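Local coordinates for ribonuclease VapC (Haemophilus influenzae, PDB 6NKL), which probably acts as a magnesium-dependent RNase of the PIN-domain family, the toxic component of a toxin-antitoxin system, at residues Ile10-Leu13 with Met14-Pro18. Residues are numbered along the deposited sequence; the frame is centred on the assembly and turned at random.
Sequences IIYL and MKNRP
Tyr-12 and Asn-16 meet one turn apart, where helix 7-15 runs out. The amide of Asn-16 sits over one face of the phenol ring. Its ND2 lies 3.0 Å above the ring plane, offset toward the rim, and the two planes are turned 55° apart. CB of Asn-16 adds a CH-pi contact over the face, 4.3 Å from the centroid of the Tyr-12 ring. The ring reaches forward under this amide because Tyr-12 CG is anti to its backbone N (chi1 -176°). Pro-18 sits in the notch between the Tyr-12 ring edge and Leu-13. Its CG is 3.6 Å from Tyr-12 CE2, near the ring plane, and its CD rests 4.0 Å from Leu-13 CD2.

Two further side-chain pairs pack along the helix. Met-14 is extended beyond CG, and its terminal CE packs 3.5 Å from CG2 of Ile-10. Lys-15 lies alongside Ile-11, both pointing the same way, with its CE pressed tightly on Ile-11 CG2. Ile-10 also touches Thr-40 and Met-14 touches Leu-44, which joins this helix to helix 38-49. Ile-11 packs on an apolar side chain, and Leu-13 and Met-14 on aromatic side chains, of the chain of another protein. The side chain of Ile-10 is about 6 Å from that of Asp-6, a predicted magnesium ligand, so the probable metal site is close.

Met-14 N bonds Ile-10 O at 3.1 Å, and Lys-15 N bonds Ile-11 O at 3.3 Å. Each nitrogen also makes a weak bond one carbonyl further on, to Ile-11 O and Tyr-12 O respectively. Asn-16 then leaves helical geometry, and Pro-18 takes the N-cap position of helix 19-26. The contact thus joins two successive helices of the PIN domain. Its chemistry is mixed: main-chain bonds hold the final turn, while the linker packs against it through apolar contacts and an amide over an aromatic face.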
ATOM      1  N   ILE B  10      -5.128  16.942   3.553  1.00 30.22           N
ATOM      2  CA  ILE B  10      -6.477  16.752   4.081  1.00 31.80           C
ATOM      3  C   ILE B  10      -6.544  17.101   5.567  1.00 28.15           C
ATOM      4  O   ILE B  10      -7.507  17.720   6.027  1.00 35.61           O
ATOM      5  CB  ILE B  10      -6.929  15.315   3.826  1.00 26.61           C
ATOM      6  CG1 ILE B  10      -7.050  15.128   2.312  1.00 34.21           C
ATOM      7  CG2 ILE B  10      -8.210  15.014   4.589  1.00 30.12           C
ATOM      8  CD1 ILE B  10      -7.598  13.824   1.905  1.00 24.70           C
ATOM      9  N   ILE B  11      -5.569  16.645   6.342  1.00 32.04           N
ATOM     10  CA  ILE B  11      -5.472  17.020   7.749  1.00 35.39           C
ATOM     11  C   ILE B  11      -5.386  18.534   7.880  1.00 31.07           C
ATOM     12  O   ILE B  11      -6.106  19.157   8.669  1.00 38.75           O
ATOM     13  CB  ILE B  11      -4.242  16.350   8.378  1.00 37.63           C
ATOM     14  CG1 ILE B  11      -4.459  14.857   8.548  1.00 42.97           C
ATOM     15  CG2 ILE B  11      -3.892  16.992   9.702  1.00 43.97           C
ATOM     16  CD1 ILE B  11      -3.162  14.115   8.620  1.00 44.73           C
ATOM     17  N   TYR B  12      -4.491  19.146   7.113  1.00 34.27           N
ATOM     18  CA  TYR B  12      -4.376  20.600   7.125  1.00 39.58           C
ATOM     19  C   TYR B  12      -5.721  21.262   6.887  1.00 36.51           C
ATOM     20  O   TYR B  12      -6.075  22.235   7.556  1.00 42.98           O
ATOM     21  CB  TYR B  12      -3.390  21.046   6.055  1.00 35.55           C
ATOM     22  CG  TYR B  12      -3.125  22.532   6.060  1.00 39.74           C
ATOM     23  CD1 TYR B  12      -2.188  23.086   6.920  1.00 36.90           C
ATOM     24  CD2 TYR B  12      -3.801  23.375   5.210  1.00 41.33           C
ATOM     25  CE1 TYR B  12      -1.926  24.416   6.916  1.00 41.21           C
ATOM     26  CE2 TYR B  12      -3.541  24.713   5.200  1.00 43.25           C
ATOM     27  CZ  TYR B  12      -2.606  25.234   6.056  1.00 43.26           C
ATOM     28  OH  TYR B  12      -2.345  26.586   6.046  1.00 45.41           O
ATOM     29  N   LEU B  13      -6.489  20.743   5.943  1.00 33.93           N
ATOM     30  CA  LEU B  13      -7.746  21.384   5.584  1.00 35.24           C
ATOM     31  C   LEU B  13      -8.816  21.171   6.638  1.00 38.43           C
ATOM     32  O   LEU B  13      -9.768  21.944   6.698  1.00 32.89           O
ATOM     33  CB  LEU B  13      -8.219  20.865   4.221  1.00 31.21           C
ATOM     34  CG  LEU B  13      -7.423  21.483   3.090  1.00 33.33           C
ATOM     35  CD1 LEU B  13      -7.755  20.776   1.832  1.00 32.57           C
ATOM     36  CD2 LEU B  13      -7.751  22.956   3.004  1.00 42.88           C
ATOM     37  N   MET B  14      -8.679  20.145   7.473  1.00 42.63           N
ATOM     38  CA  MET B  14      -9.608  19.992   8.579  1.00 38.45           C
ATOM     39  C   MET B  14      -9.348  21.025   9.658  1.00 40.54           C
ATOM     40  O   MET B  14     -10.264  21.361  10.405  1.00 37.84           O
ATOM     41  CB  MET B  14      -9.490  18.602   9.195  1.00 39.94           C
ATOM     42  CG  MET B  14      -9.874  17.490   8.270  1.00 40.19           C
ATOM     43  SD  MET B  14      -9.491  15.858   8.932  1.00 42.09           S
ATOM     44  CE  MET B  14     -10.123  14.890   7.534  1.00 41.05           C
ATOM     45  N   LYS B  15      -8.098  21.491   9.778  1.00 42.15           N
ATOM     46  CA  LYS B  15      -7.680  22.439  10.802  1.00 48.32           C
ATOM     47  C   LYS B  15      -7.630  23.893  10.320  1.00 50.93           C
ATOM     48  O   LYS B  15      -7.425  24.782  11.148  1.00 49.78           O
ATOM     49  CB  LYS B  15      -6.268  22.107  11.336  1.00 47.85           C
ATOM     50  CG  LYS B  15      -5.939  20.673  11.709  1.00 51.71           C
ATOM     51  CD  LYS B  15      -4.580  20.603  12.455  1.00 52.10           C
ATOM     52  CE  LYS B  15      -3.869  19.254  12.274  1.00 61.25           C
ATOM     53  NZ  LYS B  15      -3.153  18.690  13.479  1.00 79.86           N
ATOM     54  N   ASN B  16      -7.740  24.155   9.015  1.00 45.06           N
ATOM     55  CA  ASN B  16      -7.572  25.501   8.477  1.00 40.81           C
ATOM     56  C   ASN B  16      -8.457  25.717   7.252  1.00 55.76           C
ATOM     57  O   ASN B  16      -8.790  24.777   6.521  1.00 54.44           O
ATOM     58  CB  ASN B  16      -6.117  25.777   8.087  1.00 44.78           C
ATOM     59  CG  ASN B  16      -5.147  25.383   9.165  1.00 44.93           C
ATOM     60  OD1 ASN B  16      -5.188  25.906  10.269  1.00 55.60           O
ATOM     61  ND2 ASN B  16      -4.272  24.443   8.860  1.00 46.54           N
ATOM     62  N   ARG B  17      -8.795  26.986   7.006  1.00 60.38           N
ATOM     63  CA  ARG B  17      -9.668  27.390   5.900  1.00 49.13           C
ATOM     64  C   ARG B  17      -8.962  28.451   5.059  1.00 54.98           C
ATOM     65  O   ARG B  17      -9.418  29.595   4.964  1.00 52.72           O
ATOM     66  CB  ARG B  17     -10.992  27.923   6.454  1.00 58.77           C
ATOM     67  CG  ARG B  17     -12.241  27.265   5.895  1.00 62.85           C
ATOM     68  CD  ARG B  17     -13.161  26.711   6.998  1.00 66.18           C
ATOM     69  NE  ARG B  17     -14.427  27.437   7.048  1.00 61.98           N
ATOM     70  CZ  ARG B  17     -15.553  26.979   7.590  1.00 58.61           C
ATOM     71  NH1 ARG B  17     -15.615  25.768   8.136  1.00 70.59           N
ATOM     72  NH2 ARG B  17     -16.632  27.739   7.565  1.00 55.00           N
ATOM     73  N   PRO B  18      -7.838  28.112   4.436  1.00 56.44           N
ATOM     74  CA  PRO B  18      -6.955  29.165   3.922  1.00 52.25           C
ATOM     75  C   PRO B  18      -7.259  29.647   2.511  1.00 45.96           C
ATOM     76  O   PRO B  18      -7.682  28.905   1.621  1.00 42.79           O
ATOM     77  CB  PRO B  18      -5.572  28.501   3.986  1.00 58.93           C
ATOM     78  CG  PRO B  18      -5.855  27.047   3.781  1.00 53.90           C
ATOM     79  CD  PRO B  18      -7.267  26.765   4.234  1.00 57.40           C
TER